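Local coordinates for protein cystalysin (Treponema denticola, PDB 1C7O) that belongs to the class I and II aminotransferase family of pyridoxal-phosphate proteins and here holds PPG in a buried pocket at its subunit interface, at residues S37-E42 with P236-N241; I205-I210 with T232-S237; M337-M342 with G363-E368. All coordinates share one frame; numbering follows the deposited sequence.

Contact 1 (S37-E42 with P236-N241). With PPG ((2E,3E)-4-(2-aminoethoxy)-2-[({3-hydroxy-2-methyl-5-[(phosphonooxy)methyl]pyridin-4-yl}methyl)imino]but-3-enoic acid), chain I.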
loop_
_atom_site.group_PDB
_atom_site.type_symbol
_atom_site.label_atom_id
_atom_site.label_comp_id
_atom_site.label_asym_id
_atom_site.label_seq_id
_atom_site.Cartn_x
_atom_site.Cartn_y
_atom_site.Cartn_z
ATOM N N SER A 37 -10.788 -17.120 12.775
ATOM C CA SER A 37 -11.589 -16.015 12.248
ATOM C C SER A 37 -11.067 -15.460 10.917
ATOM O O SER A 37 -11.362 -16.000 9.852
ATOM C CB SER A 37 -11.644 -14.892 13.283
ATOM O OG SER A 37 -10.339 -14.486 13.660
ATOM N N VAL A 38 -10.296 -14.379 10.995
ATOM C CA VAL A 38 -9.709 -13.714 9.832
ATOM C C VAL A 38 -9.301 -14.643 8.690
ATOM O O VAL A 38 -8.747 -15.713 8.910
ATOM C CB VAL A 38 -8.478 -12.886 10.255
ATOM C CG1 VAL A 38 -7.850 -12.205 9.040
ATOM C CG2 VAL A 38 -8.895 -11.840 11.286
ATOM N N ALA A 39 -9.562 -14.217 7.459
ATOM C CA ALA A 39 -9.229 -15.029 6.291
ATOM C C ALA A 39 -7.782 -15.040 5.773
ATOM O O ALA A 39 -7.512 -14.554 4.668
ATOM C CB ALA A 39 -10.167 -14.689 5.136
ATOM N N ASP A 40 -6.855 -15.557 6.575
ATOM C CA ASP A 40 -5.472 -15.738 6.133
ATOM C C ASP A 40 -5.180 -17.154 6.622
ATOM O O ASP A 40 -5.876 -17.649 7.513
ATOM C CB ASP A 40 -4.496 -14.663 6.684
ATOM C CG ASP A 40 -4.258 -14.748 8.189
ATOM O OD1 ASP A 40 -3.496 -13.887 8.696
ATOM O OD2 ASP A 40 -4.809 -15.644 8.859
ATOM N N MET A 41 -4.196 -17.826 6.036
ATOM C CA MET A 41 -3.922 -19.216 6.403
ATOM C C MET A 41 -3.018 -19.499 7.599
ATOM O O MET A 41 -2.116 -18.719 7.922
ATOM C CB MET A 41 -3.362 -19.971 5.199
ATOM C CG MET A 41 -4.234 -19.938 3.964
ATOM S SD MET A 41 -3.581 -21.048 2.717
ATOM C CE MET A 41 -4.711 -20.728 1.347
ATOM N N GLU A 42 -3.276 -20.635 8.246
ATOM C CA GLU A 42 -2.481 -21.067 9.385
ATOM C C GLU A 42 -1.535 -22.150 8.885
ATOM O O GLU A 42 -1.214 -23.107 9.596
ATOM C CB GLU A 42 -3.371 -21.607 10.519
ATOM C CG GLU A 42 -4.092 -20.523 11.346
ATOM C CD GLU A 42 -3.160 -19.409 11.835
ATOM O OE1 GLU A 42 -2.133 -19.704 12.483
ATOM O OE2 GLU A 42 -3.462 -18.229 11.569
ATOM N N PRO A 236 -3.499 -12.629 -5.657
ATOM C CA PRO A 236 -2.921 -13.938 -5.347
ATOM C C PRO A 236 -2.917 -14.147 -3.823
ATOM O O PRO A 236 -2.620 -15.226 -3.324
ATOM C CB PRO A 236 -1.512 -13.817 -5.914
ATOM C CG PRO A 236 -1.165 -12.394 -5.563
ATOM C CD PRO A 236 -2.436 -11.634 -5.915
ATOM N N SER A 237 -3.259 -13.087 -3.105
ATOM C CA SER A 237 -3.278 -13.079 -1.653
ATOM C C SER A 237 -3.941 -14.271 -0.953
ATOM O O SER A 237 -3.285 -14.968 -0.177
ATOM C CB SER A 237 -3.898 -11.764 -1.169
ATOM O OG SER A 237 -5.116 -11.511 -1.842
ATOM N N LYS A 238 -5.229 -14.506 -1.204
ATOM C CA LYS A 238 -5.916 -15.615 -0.558
ATOM C C LYS A 238 -5.418 -16.966 -1.049
ATOM O O LYS A 238 -5.231 -17.892 -0.259
ATOM C CB LYS A 238 -7.432 -15.516 -0.771
ATOM C CG LYS A 238 -8.124 -14.430 0.049
ATOM C CD LYS A 238 -7.201 -13.885 1.149
ATOM C CE LYS A 238 -7.893 -12.871 2.022
ATOM N NZ LYS A 238 -8.428 -11.786 1.176
ATOM N N THR A 239 -5.200 -17.064 -2.358
ATOM C CA THR A 239 -4.727 -18.293 -2.987
ATOM C C THR A 239 -3.474 -18.858 -2.339
ATOM O O THR A 239 -3.451 -20.028 -1.949
ATOM C CB THR A 239 -4.398 -18.083 -4.489
ATOM O OG1 THR A 239 -5.520 -17.498 -5.162
ATOM C CG2 THR A 239 -4.057 -19.414 -5.145
ATOM N N PHE A 240 -2.434 -18.030 -2.220
ATOM C CA PHE A 240 -1.169 -18.495 -1.665
ATOM C C PHE A 240 -0.771 -17.983 -0.276
ATOM O O PHE A 240 0.396 -18.074 0.116
ATOM C CB PHE A 240 -0.050 -18.213 -2.668
ATOM C CG PHE A 240 -0.316 -18.770 -4.043
ATOM C CD1 PHE A 240 -0.875 -17.976 -5.038
ATOM C CD2 PHE A 240 -0.039 -20.106 -4.335
ATOM C CE1 PHE A 240 -1.157 -18.496 -6.296
ATOM C CE2 PHE A 240 -0.322 -20.640 -5.600
ATOM C CZ PHE A 240 -0.883 -19.831 -6.580
ATOM N N ASN A 241 -1.748 -17.464 0.467
ATOM C CA ASN A 241 -1.536 -16.954 1.822
ATOM C C ASN A 241 -0.522 -15.814 1.887
ATOM O O ASN A 241 0.399 -15.844 2.708
ATOM C CB ASN A 241 -1.097 -18.098 2.759
ATOM C CG ASN A 241 -1.207 -17.726 4.237
ATOM O OD1 ASN A 241 -2.031 -16.900 4.615
ATOM N ND2 ASN A 241 -0.390 -18.360 5.079
HETATM N N1 PPG I . -12.733 -9.390 -0.664
HETATM C C2 PPG I . -13.340 -10.500 -0.092
HETATM C C2A PPG I . -14.624 -10.927 -0.724
HETATM C C3 PPG I . -12.644 -11.145 1.029
HETATM O O3 PPG I . -13.337 -12.227 1.535
HETATM C C4 PPG I . -11.414 -10.647 1.488
HETATM C C4A PPG I . -10.833 -11.243 2.774
HETATM C C5 PPG I . -10.853 -9.424 0.787
HETATM C C6 PPG I . -11.559 -8.858 -0.269
HETATM C C5A PPG I . -9.522 -8.728 1.274
HETATM O OP4 PPG I . -8.671 -8.370 0.168
HETATM P P PPG I . -7.373 -7.439 0.414
HETATM O OP1 PPG I . -7.900 -6.118 0.830
HETATM O OP2 PPG I . -6.611 -7.397 -0.922
HETATM O OP3 PPG I . -6.554 -8.136 1.434
HETATM N N4A PPG I . -11.398 -10.620 3.949
HETATM C CAI PPG I . -11.032 -11.156 5.272
HETATM C CBC PPG I . -12.021 -12.027 5.989
HETATM O O2B PPG I . -11.761 -12.534 7.266
HETATM O O3B PPG I . -13.148 -12.327 5.404
HETATM C CBI PPG I . -9.725 -10.909 5.817
HETATM C CGI PPG I . -9.542 -9.994 6.888
HETATM O OET PPG I . -9.801 -8.568 6.752
HETATM C CEI PPG I . -9.230 -7.930 7.988
HETATM C CFI PPG I . -7.697 -8.121 8.017
HETATM N NI PPG I . -7.100 -7.599 9.206
#
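A39 meets K238 beside the bound PPG, whose carboxylate it also holds. Its backbone N donates to PPG O2B (2.8 Å, 140° at the hydrogen), while its methyl group lies against the carboxylate carbon; a small residue suits a place shared with ligand and lysine. An inverse gamma turn is centred on A39, closed by D40 N on V38 O, and the A39 carbonyl is turned to the lysine chain, A39 O standing 3.2 Å from K238 CE. That chain bends at chi2 and chi4, and its NZ comes within 2.9 Å of PPG C4A; NZ is also weakly hydrogen-bonded to Y64 OH of the second subunit. D40 touches N241 OD1 loosely through its backbone carbon and CB; its carboxylate is salt-bridged to R11 and K18.

At M41 the contact becomes polar. M41 N donates to N241 OD1 (2.8 Å), reaching the oxygen from above the carbonyl plane, 57° out of it. N241 ND2 returns a weak bond to M41 O at 3.3 Å, so one side-chain amide serves both the N-H and the C=O of one residue. The amide of N241 swings away from its own backbone N (chi1 -165°) and lies beside M41 CB, which is 3.3 Å from N241 CG. The two side chains run antiparallel alongside one another, and the extended methionine carries CE to K238 O, 3.3 Å away. Asparagine also suits the positive phi of the Schellman motif ending helix 237-240.

The chemistry thus joins a loop that binds the ligand carboxylate to the short helix bearing K238. The closeness of K238 NZ to C4A is consistent with the cofactor-carrying lysine of this family.

Contact 2 (I205-I210 with T232-S237). With PPG ((2E,3E)-4-(2-aminoethoxy)-2-[({3-hydroxy-2-methyl-5-[(phosphonooxy)methyl]pyridin-4-yl}methyl)imino]but-3-enoic acid), chain I.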
loop_
_atom_site.group_PDB
_atom_site.type_symbol
_atom_site.label_atom_id
_atom_site.label_comp_id
_atom_site.label_asym_id
_atom_site.label_seq_id
_atom_site.Cartn_x
_atom_site.Cartn_y
_atom_site.Cartn_z
ATOM N N ILE A 205 -11.581 -12.441 -5.589
ATOM C CA ILE A 205 -10.322 -12.737 -4.908
ATOM C C ILE A 205 -10.225 -14.190 -4.413
ATOM O O ILE A 205 -9.125 -14.735 -4.233
ATOM C CB ILE A 205 -10.107 -11.756 -3.718
ATOM C CG1 ILE A 205 -8.695 -11.922 -3.151
ATOM C CG2 ILE A 205 -11.169 -11.988 -2.647
ATOM C CD1 ILE A 205 -8.300 -10.837 -2.190
ATOM N N HIS A 206 -11.379 -14.816 -4.216
ATOM C CA HIS A 206 -11.435 -16.195 -3.750
ATOM C C HIS A 206 -11.577 -17.216 -4.863
ATOM O O HIS A 206 -11.680 -18.413 -4.585
ATOM C CB HIS A 206 -12.616 -16.372 -2.799
ATOM C CG HIS A 206 -12.347 -15.903 -1.411
ATOM N ND1 HIS A 206 -13.127 -14.961 -0.779
ATOM C CD2 HIS A 206 -11.389 -16.258 -0.522
ATOM C CE1 HIS A 206 -12.663 -14.755 0.440
ATOM N NE2 HIS A 206 -11.606 -15.533 0.618
ATOM N N PHE A 207 -11.561 -16.756 -6.112
ATOM C CA PHE A 207 -11.766 -17.658 -7.236
ATOM C C PHE A 207 -10.793 -18.820 -7.448
ATOM O O PHE A 207 -11.026 -19.658 -8.317
ATOM C CB PHE A 207 -11.959 -16.851 -8.538
ATOM C CG PHE A 207 -10.690 -16.303 -9.155
ATOM C CD1 PHE A 207 -10.768 -15.547 -10.323
ATOM C CD2 PHE A 207 -9.432 -16.581 -8.632
ATOM C CE1 PHE A 207 -9.616 -15.084 -10.960
ATOM C CE2 PHE A 207 -8.278 -16.124 -9.265
ATOM C CZ PHE A 207 -8.371 -15.377 -10.429
ATOM N N ASP A 208 -9.723 -18.888 -6.659
ATOM C CA ASP A 208 -8.755 -19.984 -6.795
ATOM C C ASP A 208 -8.984 -21.066 -5.741
ATOM O O ASP A 208 -8.429 -22.158 -5.830
ATOM C CB ASP A 208 -7.311 -19.474 -6.666
ATOM C CG ASP A 208 -6.824 -18.733 -7.905
ATOM O OD1 ASP A 208 -6.897 -19.295 -9.016
ATOM O OD2 ASP A 208 -6.347 -17.588 -7.764
ATOM N N LEU A 209 -9.802 -20.753 -4.739
ATOM C CA LEU A 209 -10.095 -21.692 -3.660
ATOM C C LEU A 209 -11.484 -22.310 -3.854
ATOM O O LEU A 209 -12.420 -22.048 -3.093
ATOM C CB LEU A 209 -10.003 -20.967 -2.317
ATOM C CG LEU A 209 -8.662 -20.241 -2.155
ATOM C CD1 LEU A 209 -8.746 -19.219 -1.045
ATOM C CD2 LEU A 209 -7.559 -21.266 -1.883
ATOM N N ILE A 210 -11.587 -23.138 -4.890
ATOM C CA ILE A 210 -12.820 -23.818 -5.255
ATOM C C ILE A 210 -12.772 -25.252 -4.729
ATOM O O ILE A 210 -11.797 -25.975 -4.960
ATOM C CB ILE A 210 -12.986 -23.858 -6.794
ATOM C CG1 ILE A 210 -12.821 -22.453 -7.382
ATOM C CG2 ILE A 210 -14.341 -24.437 -7.159
ATOM C CD1 ILE A 210 -13.803 -21.418 -6.852
ATOM N N THR A 232 -13.090 -6.314 -12.558
ATOM C CA THR A 232 -12.921 -7.569 -11.829
ATOM C C THR A 232 -11.752 -7.485 -10.846
ATOM O O THR A 232 -10.613 -7.276 -11.251
ATOM C CB THR A 232 -12.664 -8.742 -12.793
ATOM O OG1 THR A 232 -13.756 -8.853 -13.715
ATOM C CG2 THR A 232 -12.522 -10.044 -12.022
ATOM N N PHE A 233 -12.030 -7.654 -9.559
ATOM C CA PHE A 233 -10.977 -7.598 -8.554
ATOM C C PHE A 233 -10.338 -8.966 -8.314
ATOM O O PHE A 233 -11.007 -9.907 -7.862
ATOM C CB PHE A 233 -11.536 -7.076 -7.229
ATOM C CG PHE A 233 -12.286 -5.780 -7.345
ATOM C CD1 PHE A 233 -13.674 -5.764 -7.333
ATOM C CD2 PHE A 233 -11.605 -4.570 -7.436
ATOM C CE1 PHE A 233 -14.378 -4.571 -7.405
ATOM C CE2 PHE A 233 -12.301 -3.363 -7.507
ATOM C CZ PHE A 233 -13.693 -3.367 -7.492
ATOM N N THR A 234 -9.051 -9.094 -8.618
ATOM C CA THR A 234 -8.384 -10.362 -8.377
ATOM C C THR A 234 -7.095 -10.130 -7.610
ATOM O O THR A 234 -6.584 -9.014 -7.574
ATOM C CB THR A 234 -8.038 -11.089 -9.671
ATOM O OG1 THR A 234 -6.903 -10.463 -10.281
ATOM C CG2 THR A 234 -9.219 -11.060 -10.616
ATOM N N ALA A 235 -6.575 -11.194 -7.001
ATOM C CA ALA A 235 -5.337 -11.120 -6.239
ATOM C C ALA A 235 -4.803 -12.517 -5.937
ATOM O O ALA A 235 -5.545 -13.498 -5.970
ATOM C CB ALA A 235 -5.577 -10.367 -4.939
ATOM N N PRO A 236 -3.499 -12.629 -5.657
ATOM C CA PRO A 236 -2.921 -13.938 -5.347
ATOM C C PRO A 236 -2.917 -14.147 -3.823
ATOM O O PRO A 236 -2.620 -15.226 -3.324
ATOM C CB PRO A 236 -1.512 -13.817 -5.914
ATOM C CG PRO A 236 -1.165 -12.394 -5.563
ATOM C CD PRO A 236 -2.436 -11.634 -5.915
ATOM N N SER A 237 -3.259 -13.087 -3.105
ATOM C CA SER A 237 -3.278 -13.079 -1.653
ATOM C C SER A 237 -3.941 -14.271 -0.953
ATOM O O SER A 237 -3.285 -14.968 -0.177
ATOM C CB SER A 237 -3.898 -11.764 -1.169
ATOM O OG SER A 237 -5.116 -11.511 -1.842
HETATM N N1 PPG I . -12.733 -9.390 -0.664
HETATM C C2 PPG I . -13.340 -10.500 -0.092
HETATM C C2A PPG I . -14.624 -10.927 -0.724
HETATM C C3 PPG I . -12.644 -11.145 1.029
HETATM O O3 PPG I . -13.337 -12.227 1.535
HETATM C C4 PPG I . -11.414 -10.647 1.488
HETATM C C4A PPG I . -10.833 -11.243 2.774
HETATM C C5 PPG I . -10.853 -9.424 0.787
HETATM C C6 PPG I . -11.559 -8.858 -0.269
HETATM C C5A PPG I . -9.522 -8.728 1.274
HETATM O OP4 PPG I . -8.671 -8.370 0.168
HETATM P P PPG I . -7.373 -7.439 0.414
HETATM O OP1 PPG I . -7.900 -6.118 0.830
HETATM O OP2 PPG I . -6.611 -7.397 -0.922
HETATM O OP3 PPG I . -6.554 -8.136 1.434
HETATM N N4A PPG I . -11.398 -10.620 3.949
HETATM C CAI PPG I . -11.032 -11.156 5.272
HETATM C CBC PPG I . -12.021 -12.027 5.989
HETATM O O2B PPG I . -11.761 -12.534 7.266
HETATM O O3B PPG I . -13.148 -12.327 5.404
HETATM C CBI PPG I . -9.725 -10.909 5.817
HETATM C CGI PPG I . -9.542 -9.994 6.888
HETATM O OET PPG I . -9.801 -8.568 6.752
HETATM C CEI PPG I . -9.230 -7.930 7.988
HETATM C CFI PPG I . -7.697 -8.121 8.017
HETATM N NI PPG I . -7.100 -7.599 9.206
#
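T234 OG1 is hydrogen-bonded to the backbone O of N249, while the methyl group of the same threonine packs on F207, CG2 meeting F207 CE1 at 4.1 Å with ring and methyl approaching obliquely. Threonine thus serves two sides. F207 is presented by a type I turn closed by L209 N on H206 O (3.0 Å), and its ring is also stacked with H83.

I205, just ahead of the turn, lies between the second segment and PPG. With CG1 anti to the backbone N (chi1 -171°) and chi2 also extended, CD1 reaches 3.9 Å from A235 CB and 3.3 Å from S237 OG; it also touches PPG OP4 at 3.4 Å. The other branch, CG2, lies over the pyridine, 3.6 Å from PPG N1, and also sits above the rim of one face of the H206 ring. A beta-branched aliphatic side chain can cover a flat heterocycle and pack against alanine at once.

I205 follows strand 199-203, and A235 and S237 follow strand 230-234, its parallel neighbour. Loops leaving the C-terminal ends of adjacent parallel strands to line the cofactor pocket are characteristic of the large domain in this aminotransferase family.

Contact 3 (M337-M342 with G363-E368)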
loop_
_atom_site.group_PDB
_atom_site.type_symbol
_atom_site.label_atom_id
_atom_site.label_comp_id
_atom_site.label_asym_id
_atom_site.label_seq_id
_atom_site.Cartn_x
_atom_site.Cartn_y
_atom_site.Cartn_z
ATOM N N MET A 337 -29.513 -18.583 20.959
ATOM C CA MET A 337 -28.713 -17.583 21.667
ATOM C C MET A 337 -28.603 -16.341 20.791
ATOM O O MET A 337 -28.366 -16.456 19.587
ATOM C CB MET A 337 -27.299 -18.101 21.948
ATOM C CG MET A 337 -27.182 -19.091 23.089
ATOM S SD MET A 337 -25.451 -19.402 23.481
ATOM C CE MET A 337 -25.048 -17.934 24.420
ATOM N N ASP A 338 -28.779 -15.160 21.378
ATOM C CA ASP A 338 -28.668 -13.929 20.599
ATOM C C ASP A 338 -27.191 -13.743 20.269
ATOM O O ASP A 338 -26.334 -13.877 21.141
ATOM C CB ASP A 338 -29.196 -12.738 21.394
ATOM C CG ASP A 338 -28.377 -12.458 22.625
ATOM O OD1 ASP A 338 -27.565 -11.504 22.596
ATOM O OD2 ASP A 338 -28.545 -13.204 23.616
ATOM N N HIS A 339 -26.902 -13.445 19.006
ATOM C CA HIS A 339 -25.529 -13.296 18.533
ATOM C C HIS A 339 -24.514 -12.704 19.509
ATOM O O HIS A 339 -23.372 -13.162 19.565
ATOM C CB HIS A 339 -25.506 -12.510 17.215
ATOM C CG HIS A 339 -26.061 -11.125 17.324
ATOM N ND1 HIS A 339 -27.385 -10.876 17.608
ATOM C CD2 HIS A 339 -25.470 -9.916 17.176
ATOM C CE1 HIS A 339 -27.589 -9.569 17.627
ATOM N NE2 HIS A 339 -26.444 -8.966 17.367
ATOM N N LYS A 340 -24.915 -11.703 20.284
ATOM C CA LYS A 340 -23.994 -11.083 21.235
ATOM C C LYS A 340 -23.597 -12.021 22.371
ATOM O O LYS A 340 -22.423 -12.108 22.728
ATOM C CB LYS A 340 -24.604 -9.804 21.812
ATOM C CG LYS A 340 -24.914 -8.738 20.771
ATOM C CD LYS A 340 -23.716 -8.461 19.862
ATOM C CE LYS A 340 -22.491 -8.029 20.654
ATOM N NZ LYS A 340 -21.322 -7.743 19.770
ATOM N N ALA A 341 -24.578 -12.715 22.939
ATOM C CA ALA A 341 -24.325 -13.653 24.026
ATOM C C ALA A 341 -23.675 -14.921 23.479
ATOM O O ALA A 341 -22.942 -15.604 24.190
ATOM C CB ALA A 341 -25.627 -13.999 24.735
ATOM N N MET A 342 -23.956 -15.238 22.217
ATOM C CA MET A 342 -23.375 -16.418 21.595
ATOM C C MET A 342 -21.892 -16.157 21.357
ATOM O O MET A 342 -21.051 -17.023 21.590
ATOM C CB MET A 342 -24.071 -16.732 20.269
ATOM C CG MET A 342 -23.496 -17.944 19.560
ATOM S SD MET A 342 -24.546 -18.583 18.239
ATOM C CE MET A 342 -24.146 -17.453 16.862
ATOM N N GLY A 363 -28.744 -11.204 8.150
ATOM C CA GLY A 363 -28.957 -12.553 7.669
ATOM C C GLY A 363 -27.925 -13.516 8.212
ATOM O O GLY A 363 -28.054 -14.727 8.038
ATOM N N GLY A 364 -26.903 -12.980 8.873
ATOM C CA GLY A 364 -25.845 -13.806 9.433
ATOM C C GLY A 364 -26.058 -14.154 10.895
ATOM O O GLY A 364 -25.551 -15.167 11.382
ATOM N N ILE A 365 -26.804 -13.300 11.591
ATOM C CA ILE A 365 -27.135 -13.496 13.001
ATOM C C ILE A 365 -27.550 -14.948 13.266
ATOM O O ILE A 365 -28.556 -15.436 12.726
ATOM C CB ILE A 365 -28.286 -12.551 13.412
ATOM C CG1 ILE A 365 -27.759 -11.119 13.491
ATOM C CG2 ILE A 365 -28.911 -13.009 14.715
ATOM C CD1 ILE A 365 -28.823 -10.098 13.766
ATOM N N GLY A 366 -26.761 -15.628 14.099
ATOM C CA GLY A 366 -27.025 -17.013 14.432
ATOM C C GLY A 366 -26.017 -17.930 13.773
ATOM O O GLY A 366 -25.934 -19.113 14.105
ATOM N N PHE A 367 -25.249 -17.387 12.834
ATOM C CA PHE A 367 -24.241 -18.176 12.130
ATOM C C PHE A 367 -22.844 -17.848 12.627
ATOM O O PHE A 367 -22.641 -16.859 13.335
ATOM C CB PHE A 367 -24.289 -17.923 10.617
ATOM C CG PHE A 367 -25.588 -18.315 9.971
ATOM C CD1 PHE A 367 -26.720 -17.517 10.113
ATOM C CD2 PHE A 367 -25.684 -19.497 9.240
ATOM C CE1 PHE A 367 -27.928 -17.889 9.542
ATOM C CE2 PHE A 367 -26.890 -19.882 8.663
ATOM C CZ PHE A 367 -28.016 -19.073 8.817
ATOM N N GLU A 368 -21.889 -18.690 12.235
ATOM C CA GLU A 368 -20.484 -18.521 12.591
ATOM C C GLU A 368 -19.666 -18.920 11.363
ATOM O O GLU A 368 -20.019 -19.876 10.666
ATOM C CB GLU A 368 -20.102 -19.440 13.758
ATOM C CG GLU A 368 -20.872 -19.222 15.045
ATOM C CD GLU A 368 -20.524 -17.921 15.734
ATOM O OE1 GLU A 368 -21.048 -17.681 16.842
ATOM O OE2 GLU A 368 -19.731 -17.133 15.172
#
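H339, in the first turn of helix 339-350, faces G366 with 5.7 Å between their CA atoms, where a type II turn from G364 to F367 leads into strand 367-371. The first turn of the helix packs on this beta turn in the alpha/beta small domain of the aminotransferase fold. G366 occupies the third position of the turn; at its phi of 108° a CB would be jammed against the carbonyl O of I365, so glycine suits the place.

D338 is the N-cap: its OD1 accepts from A341 N at 3.2 Å, met from above the carboxylate plane. The capping bond ties D338 to the first turn, from which H339 projects. I365 lies over one face of the H339 imidazole in a CH-pi contact, its CG1 4.2 Å from the ring centroid and 14° off the normal. K340 CG lies above the rim of the opposite face, so aliphatic groups flank both faces.

M342 is stretched out from its backbone N (chi1 179°), and a bend at chi3 brings CE 3.6 Å from G366 C. A flexible, unbranched methionine can thread its methyl group between the turn and E368. E368 reaches in from the strand to meet it; its OE1 also lies near E356 OE2, a closeness that may favour protonation of one of the pair, and stands 3.1 Å from M342 CE.

From the N terminus, the loop after helix 17-25 waits for nearly two hundred residues until helix 237-240 closes contact 1. Contact 2 opens within that span, after strand 199-203, and closes a much shorter loop on the same stretch at the end of strand 230-234, overlapping contact 1 at P236 and S237. The two touch directly: T239 OG1 lies 2.7 Å from D208 OD2, a probable hydrogen bond. Together they join the loop 37-42 to the central sheet around PPG. Contact 3 opens later, in series, and closes a short excursion through the rest of helix 339-350 and strand 355-356; its centre lies about 24 Å from that of contact 1 and 28 Å from that of contact 2.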